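PDB 3FLK: tartrate dehydrogenase/decarboxylase from Pseudomonas putida, which catalyses the NAD-dependent oxidation of tartrate to oxaloglycolate, the conversion of meso-tartrate to D-glycerate and the oxidative decarboxylation of D-malate to pyruvate. Local coordinates for residues R184-S189 with S218-H223; S189-N194 with Y202-T207. The protein carries 1 engineered substitution. All coordinates share one frame; numbering follows the deposited sequence.

Contact 1 (R184-S189 with S218-H223); sequences RKHVTS and SWDKQH. With NAI (1,4-dihydronicotinamide adenine dinucleotide), chain N.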
ATOM      1  N   ARG A 184     -12.699  11.676 -18.764  1.00 23.17           N
ATOM      2  CA  ARG A 184     -11.531  10.894 -19.186  1.00 22.68           C
ATOM      3  C   ARG A 184     -11.846   9.441 -19.573  1.00 22.03           C
ATOM      4  O   ARG A 184     -11.088   8.822 -20.321  1.00 22.11           O
ATOM      5  CB  ARG A 184     -10.409  10.967 -18.144  1.00 22.78           C
ATOM      6  CG  ARG A 184      -9.748  12.337 -18.069  1.00 23.67           C
ATOM      7  CD  ARG A 184      -8.717  12.409 -16.956  1.00 25.44           C
ATOM      8  NE  ARG A 184      -7.424  11.865 -17.369  1.00 26.98           N
ATOM      9  CZ  ARG A 184      -6.415  11.605 -16.540  1.00 27.16           C
ATOM     10  NH1 ARG A 184      -6.534  11.829 -15.238  1.00 26.75           N
ATOM     11  NH2 ARG A 184      -5.280  11.110 -17.019  1.00 27.60           N
ATOM     12  N   LYS A 185     -12.963   8.918 -19.066  1.00 21.28           N
ATOM     13  CA  LYS A 185     -13.415   7.545 -19.342  1.00 20.54           C
ATOM     14  C   LYS A 185     -12.280   6.527 -19.195  1.00 19.91           C
ATOM     15  O   LYS A 185     -11.908   5.840 -20.152  1.00 19.74           O
ATOM     16  CB  LYS A 185     -14.086   7.448 -20.723  1.00 20.69           C
ATOM     17  CG  LYS A 185     -15.201   8.466 -20.927  1.00 21.09           C
ATOM     18  CD  LYS A 185     -16.101   8.122 -22.100  1.00 21.86           C
ATOM     19  CE  LYS A 185     -16.943   9.327 -22.516  1.00 22.02           C
ATOM     20  NZ  LYS A 185     -17.715   9.922 -21.385  1.00 22.49           N
ATOM     21  N   HIS A 186     -11.732   6.446 -17.985  1.00 18.97           N
ATOM     22  CA  HIS A 186     -10.570   5.604 -17.718  1.00 18.31           C
ATOM     23  C   HIS A 186     -10.660   4.927 -16.350  1.00 17.45           C
ATOM     24  O   HIS A 186     -10.899   5.589 -15.336  1.00 16.92           O
ATOM     25  CB  HIS A 186      -9.285   6.433 -17.853  1.00 18.64           C
ATOM     26  CG  HIS A 186      -8.044   5.721 -17.408  1.00 19.85           C
ATOM     27  ND1 HIS A 186      -7.698   4.468 -17.865  1.00 21.02           N
ATOM     28  CD2 HIS A 186      -7.055   6.100 -16.564  1.00 21.00           C
ATOM     29  CE1 HIS A 186      -6.557   4.099 -17.313  1.00 21.14           C
ATOM     30  NE2 HIS A 186      -6.146   5.072 -16.518  1.00 22.00           N
ATOM     31  N   VAL A 187     -10.478   3.605 -16.340  1.00 16.41           N
ATOM     32  CA  VAL A 187     -10.494   2.809 -15.109  1.00 15.51           C
ATOM     33  C   VAL A 187      -9.142   2.134 -14.895  1.00 15.26           C
ATOM     34  O   VAL A 187      -8.630   1.461 -15.791  1.00 14.75           O
ATOM     35  CB  VAL A 187     -11.606   1.717 -15.129  1.00 15.42           C
ATOM     36  CG1 VAL A 187     -11.461   0.752 -13.950  1.00 15.02           C
ATOM     37  CG2 VAL A 187     -12.981   2.338 -15.111  1.00 14.92           C
ATOM     38  N   THR A 188      -8.573   2.323 -13.705  1.00 14.68           N
ATOM     39  CA  THR A 188      -7.409   1.553 -13.274  1.00 14.52           C
ATOM     40  C   THR A 188      -7.857   0.535 -12.230  1.00 14.41           C
ATOM     41  O   THR A 188      -8.511   0.888 -11.250  1.00 14.15           O
ATOM     42  CB  THR A 188      -6.293   2.456 -12.692  1.00 14.60           C
ATOM     43  OG1 THR A 188      -5.885   3.404 -13.680  1.00 14.76           O
ATOM     44  CG2 THR A 188      -5.079   1.629 -12.268  1.00 14.51           C
ATOM     45  N   SER A 189      -7.520  -0.729 -12.467  1.00 14.23           N
ATOM     46  CA  SER A 189      -7.842  -1.802 -11.539  1.00 14.49           C
ATOM     47  C   SER A 189      -6.616  -2.151 -10.701  1.00 14.12           C
ATOM     48  O   SER A 189      -5.558  -2.468 -11.247  1.00 13.89           O
ATOM     49  CB  SER A 189      -8.326  -3.037 -12.308  1.00 14.57           C
ATOM     50  OG  SER A 189      -8.785  -4.038 -11.414  1.00 16.65           O
ATOM     51  N   SER A 218     -11.388   3.337 -21.441  1.00 19.86           N
ATOM     52  CA  SER A 218     -10.015   2.854 -21.436  1.00 19.96           C
ATOM     53  C   SER A 218      -9.735   2.216 -20.071  1.00 19.71           C
ATOM     54  O   SER A 218     -10.132   2.758 -19.038  1.00 19.64           O
ATOM     55  CB  SER A 218      -9.069   4.032 -21.683  1.00 19.93           C
ATOM     56  OG  SER A 218      -7.710   3.659 -21.545  1.00 21.51           O
ATOM     57  N   TRP A 219      -9.074   1.062 -20.059  1.00 19.43           N
ATOM     58  CA  TRP A 219      -8.782   0.394 -18.789  1.00 19.25           C
ATOM     59  C   TRP A 219      -7.396  -0.243 -18.724  1.00 18.93           C
ATOM     60  O   TRP A 219      -6.880  -0.747 -19.725  1.00 18.67           O
ATOM     61  CB  TRP A 219      -9.880  -0.621 -18.424  1.00 19.64           C
ATOM     62  CG  TRP A 219      -9.710  -1.985 -19.037  1.00 20.34           C
ATOM     63  CD1 TRP A 219     -10.042  -2.359 -20.310  1.00 21.11           C
ATOM     64  CD2 TRP A 219      -9.173  -3.156 -18.401  1.00 20.66           C
ATOM     65  NE1 TRP A 219      -9.740  -3.688 -20.507  1.00 21.41           N
ATOM     66  CE2 TRP A 219      -9.208  -4.201 -19.352  1.00 20.84           C
ATOM     67  CE3 TRP A 219      -8.664  -3.422 -17.122  1.00 20.94           C
ATOM     68  CZ2 TRP A 219      -8.752  -5.493 -19.067  1.00 20.52           C
ATOM     69  CZ3 TRP A 219      -8.210  -4.709 -16.837  1.00 20.72           C
ATOM     70  CH2 TRP A 219      -8.257  -5.727 -17.808  1.00 20.72           C
ATOM     71  N   ASP A 220      -6.800  -0.204 -17.537  1.00 18.48           N
ATOM     72  CA  ASP A 220      -5.534  -0.885 -17.284  1.00 18.19           C
ATOM     73  C   ASP A 220      -5.527  -1.518 -15.892  1.00 17.74           C
ATOM     74  O   ASP A 220      -6.293  -1.116 -15.010  1.00 17.25           O
ATOM     75  CB  ASP A 220      -4.346   0.072 -17.466  1.00 18.47           C
ATOM     76  CG  ASP A 220      -4.218   1.091 -16.339  1.00 19.64           C
ATOM     77  OD1 ASP A 220      -3.097   1.251 -15.810  1.00 21.29           O
ATOM     78  OD2 ASP A 220      -5.224   1.735 -15.980  1.00 20.99           O
ATOM     79  N   LYS A 221      -4.681  -2.525 -15.713  1.00 17.18           N
ATOM     80  CA  LYS A 221      -4.484  -3.122 -14.399  1.00 16.96           C
ATOM     81  C   LYS A 221      -3.043  -2.923 -13.948  1.00 16.34           C
ATOM     82  O   LYS A 221      -2.112  -2.938 -14.758  1.00 16.20           O
ATOM     83  CB  LYS A 221      -4.893  -4.601 -14.376  1.00 17.01           C
ATOM     84  CG  LYS A 221      -4.038  -5.522 -15.227  1.00 17.80           C
ATOM     85  CD  LYS A 221      -4.557  -6.950 -15.181  1.00 17.93           C
ATOM     86  CE  LYS A 221      -3.552  -7.904 -15.793  1.00 19.88           C
ATOM     87  NZ  LYS A 221      -4.036  -9.308 -15.753  1.00 22.00           N
ATOM     88  N   GLN A 222      -2.875  -2.701 -12.650  1.00 15.50           N
ATOM     89  CA  GLN A 222      -1.562  -2.459 -12.081  1.00 15.04           C
ATOM     90  C   GLN A 222      -1.438  -3.223 -10.777  1.00 14.26           C
ATOM     91  O   GLN A 222      -2.358  -3.204  -9.951  1.00 14.18           O
ATOM     92  CB  GLN A 222      -1.337  -0.960 -11.849  1.00 14.94           C
ATOM     93  CG  GLN A 222      -1.290  -0.125 -13.129  1.00 15.75           C
ATOM     94  CD  GLN A 222      -0.989   1.345 -12.890  1.00 15.91           C
ATOM     95  OE1 GLN A 222      -1.442   2.208 -13.643  1.00 18.65           O
ATOM     96  NE2 GLN A 222      -0.218   1.637 -11.848  1.00 17.10           N
ATOM     97  N   HIS A 223      -0.313  -3.911 -10.606  1.00 13.48           N
ATOM     98  CA  HIS A 223      -0.010  -4.552  -9.337  1.00 12.94           C
ATOM     99  C   HIS A 223       0.052  -3.472  -8.259  1.00 12.38           C
ATOM    100  O   HIS A 223       0.521  -2.361  -8.515  1.00 11.63           O
ATOM    101  CB  HIS A 223       1.304  -5.333  -9.405  1.00 13.09           C
ATOM    102  CG  HIS A 223       1.250  -6.537 -10.298  1.00 13.68           C
ATOM    103  ND1 HIS A 223       0.315  -7.539 -10.148  1.00 14.93           N
ATOM    104  CD2 HIS A 223       2.033  -6.909 -11.339  1.00 14.63           C
ATOM    105  CE1 HIS A 223       0.516  -8.470 -11.064  1.00 15.15           C
ATOM    106  NE2 HIS A 223       1.554  -8.113 -11.798  1.00 15.46           N
TER
HETATM  107  PA  NAI N 401       7.897  -3.717 -12.935  1.00 16.95           P
HETATM  108  O1A NAI N 401       8.774  -3.522 -11.758  1.00 16.02           O
HETATM  109  O2A NAI N 401       8.479  -4.701 -13.874  1.00 17.19           O
HETATM  110  O5B NAI N 401       7.685  -2.321 -13.701  1.00 16.24           O
HETATM  111  C5B NAI N 401       6.903  -1.278 -13.165  1.00 16.02           C
HETATM  112  C4B NAI N 401       7.259   0.055 -13.820  1.00 16.06           C
HETATM  113  O4B NAI N 401       8.545   0.485 -13.413  1.00 15.90           O
HETATM  114  C3B NAI N 401       7.283  -0.044 -15.338  1.00 16.51           C
HETATM  115  O3B NAI N 401       6.687   1.116 -15.869  1.00 16.70           O
HETATM  116  C2B NAI N 401       8.757  -0.106 -15.686  1.00 16.41           C
HETATM  117  O2B NAI N 401       9.055   0.503 -16.923  1.00 16.84           O
HETATM  118  C1B NAI N 401       9.429   0.597 -14.515  1.00 15.91           C
HETATM  119  N9A NAI N 401      10.717  -0.041 -14.203  1.00 15.69           N
HETATM  120  C8A NAI N 401      10.910  -1.251 -13.585  1.00 16.04           C
HETATM  121  N7A NAI N 401      12.238  -1.473 -13.480  1.00 15.70           N
HETATM  122  C5A NAI N 401      12.894  -0.427 -14.016  1.00 15.62           C
HETATM  123  C6A NAI N 401      14.248  -0.150 -14.165  1.00 15.67           C
HETATM  124  N6A NAI N 401      15.165  -0.984 -13.679  1.00 15.72           N
HETATM  125  N1A NAI N 401      14.632   1.034 -14.766  1.00 15.92           N
HETATM  126  C2A NAI N 401      13.682   1.931 -15.218  1.00 15.99           C
HETATM  127  N3A NAI N 401      12.337   1.645 -15.068  1.00 15.75           N
HETATM  128  C4A NAI N 401      11.951   0.486 -14.474  1.00 15.83           C
HETATM  129  O3  NAI N 401       6.467  -4.177 -12.361  1.00 16.48           O
HETATM  130  PN  NAI N 401       5.155  -4.558 -13.209  1.00 16.50           P
HETATM  131  O1N NAI N 401       5.124  -3.771 -14.463  1.00 16.72           O
HETATM  132  O2N NAI N 401       4.027  -4.469 -12.260  1.00 16.35           O
HETATM  133  O5D NAI N 401       5.382  -6.116 -13.537  1.00 16.71           O
HETATM  134  C5D NAI N 401       5.912  -6.563 -14.767  1.00 17.14           C
HETATM  135  C4D NAI N 401       6.228  -8.053 -14.673  1.00 16.81           C
HETATM  136  O4D NAI N 401       7.263  -8.282 -13.732  1.00 16.66           O
HETATM  137  C3D NAI N 401       5.034  -8.873 -14.212  1.00 17.00           C
HETATM  138  O3D NAI N 401       4.994 -10.056 -14.976  1.00 17.24           O
HETATM  139  C2D NAI N 401       5.339  -9.192 -12.759  1.00 16.82           C
HETATM  140  O2D NAI N 401       4.754 -10.407 -12.358  1.00 17.17           O
HETATM  141  C1D NAI N 401       6.860  -9.235 -12.761  1.00 17.28           C
HETATM  142  N1N NAI N 401       7.514  -8.919 -11.472  1.00 17.88           N
HETATM  143  C2N NAI N 401       8.543  -9.723 -11.058  1.00 17.57           C
HETATM  144  C3N NAI N 401       9.210  -9.466  -9.862  1.00 17.95           C
HETATM  145  C7N NAI N 401      10.466 -10.223  -9.543  1.00 18.63           C
HETATM  146  O7N NAI N 401      11.108 -10.943 -10.570  1.00 18.01           O
HETATM  147  N7N NAI N 401      10.954 -10.199  -8.300  1.00 18.61           N
HETATM  148  C4N NAI N 401       8.825  -8.370  -9.087  1.00 17.97           C
HETATM  149  C5N NAI N 401       7.780  -7.550  -9.517  1.00 17.93           C
HETATM  150  C6N NAI N 401       7.131  -7.832 -10.719  1.00 17.90           C
HETATM  151  O   HOH W   1      -3.105   4.524 -15.590  1.00 44.62           O

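Contact 2 (S189-N194 with Y202-T207); sequences SATKSN and YWDKRT. With NAI (1,4-dihydronicotinamide adenine dinucleotide), chain N; OXL (oxalate ion), chain O.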
ATOM      1  N   SER A 189      -7.520  -0.729 -12.467  1.00 14.23           N
ATOM      2  CA  SER A 189      -7.842  -1.802 -11.539  1.00 14.49           C
ATOM      3  C   SER A 189      -6.616  -2.151 -10.701  1.00 14.12           C
ATOM      4  O   SER A 189      -5.558  -2.468 -11.247  1.00 13.89           O
ATOM      5  CB  SER A 189      -8.326  -3.037 -12.308  1.00 14.57           C
ATOM      6  OG  SER A 189      -8.785  -4.038 -11.414  1.00 16.65           O
ATOM      7  N   ALA A 190      -6.758  -2.075  -9.379  1.00 14.10           N
ATOM      8  CA  ALA A 190      -5.695  -2.504  -8.472  1.00 14.28           C
ATOM      9  C   ALA A 190      -5.687  -4.025  -8.379  1.00 14.54           C
ATOM     10  O   ALA A 190      -6.723  -4.643  -8.127  1.00 14.62           O
ATOM     11  CB  ALA A 190      -5.874  -1.883  -7.089  1.00 14.03           C
ATOM     12  N   THR A 191      -4.517  -4.620  -8.584  1.00 15.09           N
ATOM     13  CA  THR A 191      -4.385  -6.075  -8.535  1.00 15.55           C
ATOM     14  C   THR A 191      -3.089  -6.536  -7.850  1.00 15.92           C
ATOM     15  O   THR A 191      -2.250  -5.720  -7.477  1.00 15.83           O
ATOM     16  CB  THR A 191      -4.541  -6.706  -9.959  1.00 15.60           C
ATOM     17  OG1 THR A 191      -4.661  -8.132  -9.849  1.00 16.02           O
ATOM     18  CG2 THR A 191      -3.364  -6.365 -10.858  1.00 15.49           C
ATOM     19  N   LYS A 192      -2.959  -7.847  -7.656  1.00 16.45           N
ATOM     20  CA  LYS A 192      -1.695  -8.471  -7.255  1.00 17.27           C
ATOM     21  C   LYS A 192      -1.730  -9.931  -7.687  1.00 17.77           C
ATOM     22  O   LYS A 192      -1.593 -10.849  -6.872  1.00 17.59           O
ATOM     23  CB  LYS A 192      -1.429  -8.331  -5.748  1.00 17.19           C
ATOM     24  CG  LYS A 192       0.063  -8.337  -5.379  1.00 17.55           C
ATOM     25  CD  LYS A 192       0.858  -7.401  -6.293  1.00 18.55           C
ATOM     26  CE  LYS A 192       2.268  -7.139  -5.797  1.00 19.06           C
ATOM     27  NZ  LYS A 192       3.210  -8.259  -6.075  1.00 19.65           N
ATOM     28  N   SER A 193      -1.922 -10.121  -8.990  1.00 18.67           N
ATOM     29  CA  SER A 193      -2.166 -11.435  -9.578  1.00 19.58           C
ATOM     30  C   SER A 193      -0.906 -12.273  -9.783  1.00 20.29           C
ATOM     31  O   SER A 193      -0.962 -13.325 -10.419  1.00 20.58           O
ATOM     32  CB  SER A 193      -2.953 -11.295 -10.886  1.00 19.67           C
ATOM     33  OG  SER A 193      -2.494 -10.191 -11.651  1.00 19.62           O
ATOM     34  N   ASN A 194       0.226 -11.810  -9.258  1.00 20.97           N
ATOM     35  CA  ASN A 194       1.410 -12.658  -9.180  1.00 21.80           C
ATOM     36  C   ASN A 194       1.527 -13.353  -7.822  1.00 22.65           C
ATOM     37  O   ASN A 194       1.626 -14.577  -7.761  1.00 22.84           O
ATOM     38  CB  ASN A 194       2.703 -11.920  -9.582  1.00 21.57           C
ATOM     39  CG  ASN A 194       2.850 -10.544  -8.933  1.00 21.35           C
ATOM     40  OD1 ASN A 194       2.242 -10.244  -7.905  1.00 20.53           O
ATOM     41  ND2 ASN A 194       3.686  -9.705  -9.538  1.00 20.45           N
ATOM     42  N   TYR A 202      -8.540 -14.104 -10.461  1.00 15.25           N
ATOM     43  CA  TYR A 202      -9.991 -14.095 -10.602  1.00 15.04           C
ATOM     44  C   TYR A 202     -10.555 -12.677 -10.751  1.00 14.92           C
ATOM     45  O   TYR A 202     -11.406 -12.431 -11.609  1.00 14.69           O
ATOM     46  CB  TYR A 202     -10.655 -14.810  -9.424  1.00 15.03           C
ATOM     47  CG  TYR A 202     -12.161 -14.781  -9.494  1.00 15.34           C
ATOM     48  CD1 TYR A 202     -12.852 -15.606 -10.384  1.00 15.28           C
ATOM     49  CD2 TYR A 202     -12.897 -13.917  -8.682  1.00 15.38           C
ATOM     50  CE1 TYR A 202     -14.237 -15.573 -10.458  1.00 15.50           C
ATOM     51  CE2 TYR A 202     -14.283 -13.879  -8.749  1.00 15.88           C
ATOM     52  CZ  TYR A 202     -14.945 -14.709  -9.637  1.00 15.47           C
ATOM     53  OH  TYR A 202     -16.315 -14.673  -9.705  1.00 15.08           O
ATOM     54  N   TRP A 203     -10.085 -11.763  -9.904  1.00 14.77           N
ATOM     55  CA  TRP A 203     -10.445 -10.344  -9.987  1.00 14.77           C
ATOM     56  C   TRP A 203     -10.118  -9.795 -11.379  1.00 14.68           C
ATOM     57  O   TRP A 203     -10.947  -9.121 -11.989  1.00 14.52           O
ATOM     58  CB  TRP A 203      -9.733  -9.557  -8.878  1.00 14.90           C
ATOM     59  CG  TRP A 203      -9.857  -8.047  -8.943  1.00 15.03           C
ATOM     60  CD1 TRP A 203      -9.031  -7.183  -9.613  1.00 15.32           C
ATOM     61  CD2 TRP A 203     -10.834  -7.232  -8.285  1.00 14.98           C
ATOM     62  NE1 TRP A 203      -9.442  -5.887  -9.422  1.00 15.33           N
ATOM     63  CE2 TRP A 203     -10.547  -5.886  -8.613  1.00 15.00           C
ATOM     64  CE3 TRP A 203     -11.931  -7.506  -7.458  1.00 15.90           C
ATOM     65  CZ2 TRP A 203     -11.320  -4.816  -8.145  1.00 14.99           C
ATOM     66  CZ3 TRP A 203     -12.700  -6.438  -6.989  1.00 15.96           C
ATOM     67  CH2 TRP A 203     -12.386  -5.110  -7.336  1.00 15.46           C
ATOM     68  N   ASP A 204      -8.923 -10.114 -11.880  1.00 14.76           N
ATOM     69  CA  ASP A 204      -8.504  -9.744 -13.238  1.00 15.14           C
ATOM     70  C   ASP A 204      -9.437 -10.308 -14.315  1.00 15.31           C
ATOM     71  O   ASP A 204      -9.802  -9.601 -15.257  1.00 15.21           O
ATOM     72  CB  ASP A 204      -7.069 -10.206 -13.510  1.00 15.15           C
ATOM     73  CG  ASP A 204      -6.036  -9.468 -12.671  1.00 15.84           C
ATOM     74  OD1 ASP A 204      -6.416  -8.595 -11.861  1.00 15.79           O
ATOM     75  OD2 ASP A 204      -4.834  -9.764 -12.830  1.00 16.17           O
ATOM     76  N   LYS A 205      -9.815 -11.576 -14.165  1.00 15.63           N
ATOM     77  CA  LYS A 205     -10.717 -12.246 -15.105  1.00 16.06           C
ATOM     78  C   LYS A 205     -12.076 -11.546 -15.174  1.00 15.96           C
ATOM     79  O   LYS A 205     -12.608 -11.314 -16.264  1.00 15.90           O
ATOM     80  CB  LYS A 205     -10.888 -13.717 -14.716  1.00 16.14           C
ATOM     81  CG  LYS A 205     -11.385 -14.615 -15.830  1.00 17.80           C
ATOM     82  CD  LYS A 205     -11.418 -16.068 -15.375  1.00 20.24           C
ATOM     83  CE  LYS A 205     -11.800 -17.000 -16.515  1.00 21.56           C
ATOM     84  NZ  LYS A 205     -11.601 -18.431 -16.136  1.00 22.55           N
ATOM     85  N   ARG A 206     -12.628 -11.201 -14.013  1.00 15.77           N
ATOM     86  CA  ARG A 206     -13.910 -10.497 -13.955  1.00 15.80           C
ATOM     87  C   ARG A 206     -13.808  -9.055 -14.466  1.00 15.93           C
ATOM     88  O   ARG A 206     -14.764  -8.532 -15.037  1.00 15.70           O
ATOM     89  CB  ARG A 206     -14.502 -10.523 -12.540  1.00 15.77           C
ATOM     90  CG  ARG A 206     -14.804 -11.920 -11.967  1.00 15.95           C
ATOM     91  CD  ARG A 206     -15.554 -12.828 -12.952  1.00 16.52           C
ATOM     92  NE  ARG A 206     -16.863 -12.297 -13.331  1.00 17.23           N
ATOM     93  CZ  ARG A 206     -17.564 -12.702 -14.389  1.00 17.96           C
ATOM     94  NH1 ARG A 206     -17.088 -13.646 -15.195  1.00 17.27           N
ATOM     95  NH2 ARG A 206     -18.744 -12.151 -14.648  1.00 18.11           N
ATOM     96  N   THR A 207     -12.653  -8.424 -14.254  1.00 16.22           N
ATOM     97  CA  THR A 207     -12.396  -7.069 -14.752  1.00 16.80           C
ATOM     98  C   THR A 207     -12.397  -7.058 -16.283  1.00 17.39           C
ATOM     99  O   THR A 207     -13.058  -6.222 -16.900  1.00 17.11           O
ATOM    100  CB  THR A 207     -11.067  -6.488 -14.207  1.00 16.69           C
ATOM    101  OG1 THR A 207     -11.043  -6.599 -12.778  1.00 16.33           O
ATOM    102  CG2 THR A 207     -10.923  -5.020 -14.585  1.00 16.77           C
TER
HETATM  103  PA  NAI N 401       7.897  -3.717 -12.935  1.00 16.95           P
HETATM  104  O1A NAI N 401       8.774  -3.522 -11.758  1.00 16.02           O
HETATM  105  O2A NAI N 401       8.479  -4.701 -13.874  1.00 17.19           O
HETATM  106  O5B NAI N 401       7.685  -2.321 -13.701  1.00 16.24           O
HETATM  107  C5B NAI N 401       6.903  -1.278 -13.165  1.00 16.02           C
HETATM  108  C4B NAI N 401       7.259   0.055 -13.820  1.00 16.06           C
HETATM  109  O4B NAI N 401       8.545   0.485 -13.413  1.00 15.90           O
HETATM  110  C3B NAI N 401       7.283  -0.044 -15.338  1.00 16.51           C
HETATM  111  O3B NAI N 401       6.687   1.116 -15.869  1.00 16.70           O
HETATM  112  C2B NAI N 401       8.757  -0.106 -15.686  1.00 16.41           C
HETATM  113  O2B NAI N 401       9.055   0.503 -16.923  1.00 16.84           O
HETATM  114  C1B NAI N 401       9.429   0.597 -14.515  1.00 15.91           C
HETATM  115  N9A NAI N 401      10.717  -0.041 -14.203  1.00 15.69           N
HETATM  116  C8A NAI N 401      10.910  -1.251 -13.585  1.00 16.04           C
HETATM  117  N7A NAI N 401      12.238  -1.473 -13.480  1.00 15.70           N
HETATM  118  C5A NAI N 401      12.894  -0.427 -14.016  1.00 15.62           C
HETATM  119  C6A NAI N 401      14.248  -0.150 -14.165  1.00 15.67           C
HETATM  120  N6A NAI N 401      15.165  -0.984 -13.679  1.00 15.72           N
HETATM  121  N1A NAI N 401      14.632   1.034 -14.766  1.00 15.92           N
HETATM  122  C2A NAI N 401      13.682   1.931 -15.218  1.00 15.99           C
HETATM  123  N3A NAI N 401      12.337   1.645 -15.068  1.00 15.75           N
HETATM  124  C4A NAI N 401      11.951   0.486 -14.474  1.00 15.83           C
HETATM  125  O3  NAI N 401       6.467  -4.177 -12.361  1.00 16.48           O
HETATM  126  PN  NAI N 401       5.155  -4.558 -13.209  1.00 16.50           P
HETATM  127  O1N NAI N 401       5.124  -3.771 -14.463  1.00 16.72           O
HETATM  128  O2N NAI N 401       4.027  -4.469 -12.260  1.00 16.35           O
HETATM  129  O5D NAI N 401       5.382  -6.116 -13.537  1.00 16.71           O
HETATM  130  C5D NAI N 401       5.912  -6.563 -14.767  1.00 17.14           C
HETATM  131  C4D NAI N 401       6.228  -8.053 -14.673  1.00 16.81           C
HETATM  132  O4D NAI N 401       7.263  -8.282 -13.732  1.00 16.66           O
HETATM  133  C3D NAI N 401       5.034  -8.873 -14.212  1.00 17.00           C
HETATM  134  O3D NAI N 401       4.994 -10.056 -14.976  1.00 17.24           O
HETATM  135  C2D NAI N 401       5.339  -9.192 -12.759  1.00 16.82           C
HETATM  136  O2D NAI N 401       4.754 -10.407 -12.358  1.00 17.17           O
HETATM  137  C1D NAI N 401       6.860  -9.235 -12.761  1.00 17.28           C
HETATM  138  N1N NAI N 401       7.514  -8.919 -11.472  1.00 17.88           N
HETATM  139  C2N NAI N 401       8.543  -9.723 -11.058  1.00 17.57           C
HETATM  140  C3N NAI N 401       9.210  -9.466  -9.862  1.00 17.95           C
HETATM  141  C7N NAI N 401      10.466 -10.223  -9.543  1.00 18.63           C
HETATM  142  O7N NAI N 401      11.108 -10.943 -10.570  1.00 18.01           O
HETATM  143  N7N NAI N 401      10.954 -10.199  -8.300  1.00 18.61           N
HETATM  144  C4N NAI N 401       8.825  -8.370  -9.087  1.00 17.97           C
HETATM  145  C5N NAI N 401       7.780  -7.550  -9.517  1.00 17.93           C
HETATM  146  C6N NAI N 401       7.131  -7.832 -10.719  1.00 17.90           C
HETATM  147  C1  OXL O 402       8.033  -8.600  -5.127  1.00 24.39           C
HETATM  148  C2  OXL O 402       6.850  -8.758  -5.981  1.00 25.07           C
HETATM  149  O1  OXL O 402       8.520  -7.451  -4.986  1.00 23.55           O
HETATM  150  O2  OXL O 402       6.414  -9.905  -6.238  1.00 25.82           O
HETATM  151  O3  OXL O 402       8.525  -9.601  -4.560  1.00 23.25           O
HETATM  152  O4  OXL O 402       6.300  -7.725  -6.431  1.00 24.71           O
HETATM  153  O   HOH W   2      -7.778  -6.379 -12.705  1.00 17.16           O

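Contact 1 (R184-S189 with S218-H223)
Residues His186-Ser189 and Ser218-Lys221 pair as parallel strands inclined by 13°, their short axes approaching to 4.7 Å, with Val187 N bonded to Ser218 O, Asp220 N to Val187 O, Ser189 N to Asp220 O and Gln222 N to Ser189 O. They are the two strands of a beta-alpha-beta unit of the isocitrate/isopropylmalate dehydrogenase fold, joined through helix 199-211, and strand 218-223 forms one border of the large mixed sheet within the chain. On the face that carries His186, Thr188 and Asp220, the carboxylate of Asp220 draws the side chains together. Its CG lies between the backbone N and the carbonyl carbon (chi1 73°), and the carboxylate end comes nearer the neighbouring strand. There OD2 accepts a hydrogen bond from Thr188 OG1 at 2.9 Å through its syn lone pair, while His186 CE1 comes within 3.0 Å of the same OD2. The imidazole and carboxylate planes are only 24° apart, and a water joins His186 NE2 to Asp220 OD1. On the opposite face Val187 CB packs 4.4 Å from Trp219 CB, beneath helix 165-181, whose Phe176 touches both side chains. At the far end, His223 meets the NADH phosphate edge-on, CD2 to O2N. Back at His186, ND1 donates to Ser218 O at 3.2 Å from above the carbonyl plane, and the same oxygen also accepts Val187 N.

Contact 2 (S189-N194 with Y202-T207)
Trp203 NE1 donates a hydrogen bond to Ser189 OG at 2.8 Å, tying helix 199-211 to the strand that precedes it in a beta-alpha-beta unit. The bond is bent, 144° at the hydrogen, and OG is tilted out of the indole plane. The next residue, Asp204, spans two hydroxyls with its carboxylate: Thr191 OG1 appears to donate to OD1, though its position is less certain, and Ser193 OG donates to OD2 at 2.7 Å on its syn side. Ser193 OG sits between its own backbone N and carbonyl carbon (chi1 41°), which turns it to the helix. A water links the two groups, donating to Asp204 OD1 at 2.7 Å, bonding to Ser189 OG and reaching Thr207 OG1 weakly. An alanine at Trp203 would probably leave Ser189 OG without its indole donor and open a gap toward helix 165-181, where the ring had packed against Ile171. In the second shell, Thr207 OG1 lies over one face of the indole, offset toward its rim, and is held by Trp203 O at 2.6 Å, while Lys221 forms a salt bridge with Asp204 OD2. Beyond the strand, the chain turns into the active site. Lys192 NZ bonds to Asn194 OD1 and to oxalate O4, and pairs with Asp249 of the second subunit. The other end of the same amide, Asn194 ND2, donates to NADH O2D at 3.1 Å, nearly straight at 166°.

Both contacts use strand 186-191 and together describe one beta-alpha-beta unit, contact 2 being nested within the chain loop that contact 1 closes; their centres lie 12 Å apart. Contact 1 is partly buried at a border of the sheet and relies on regular backbone bonding, with exposed residues such as Ser218 and Lys221. Contact 2 is buried throughout and joins strand to helix by side-chain hydroxyls, an indole and a carboxylate. Ser189 serves both, giving its backbone to the first and its hydroxyl to the second. A probable hydrogen bond between Gln222 O and Thr191 N, 2.9 Å, carries the strand pairing on from one to the other, and His223 packs against Ser193 and Asn194 where both contacts reach NADH.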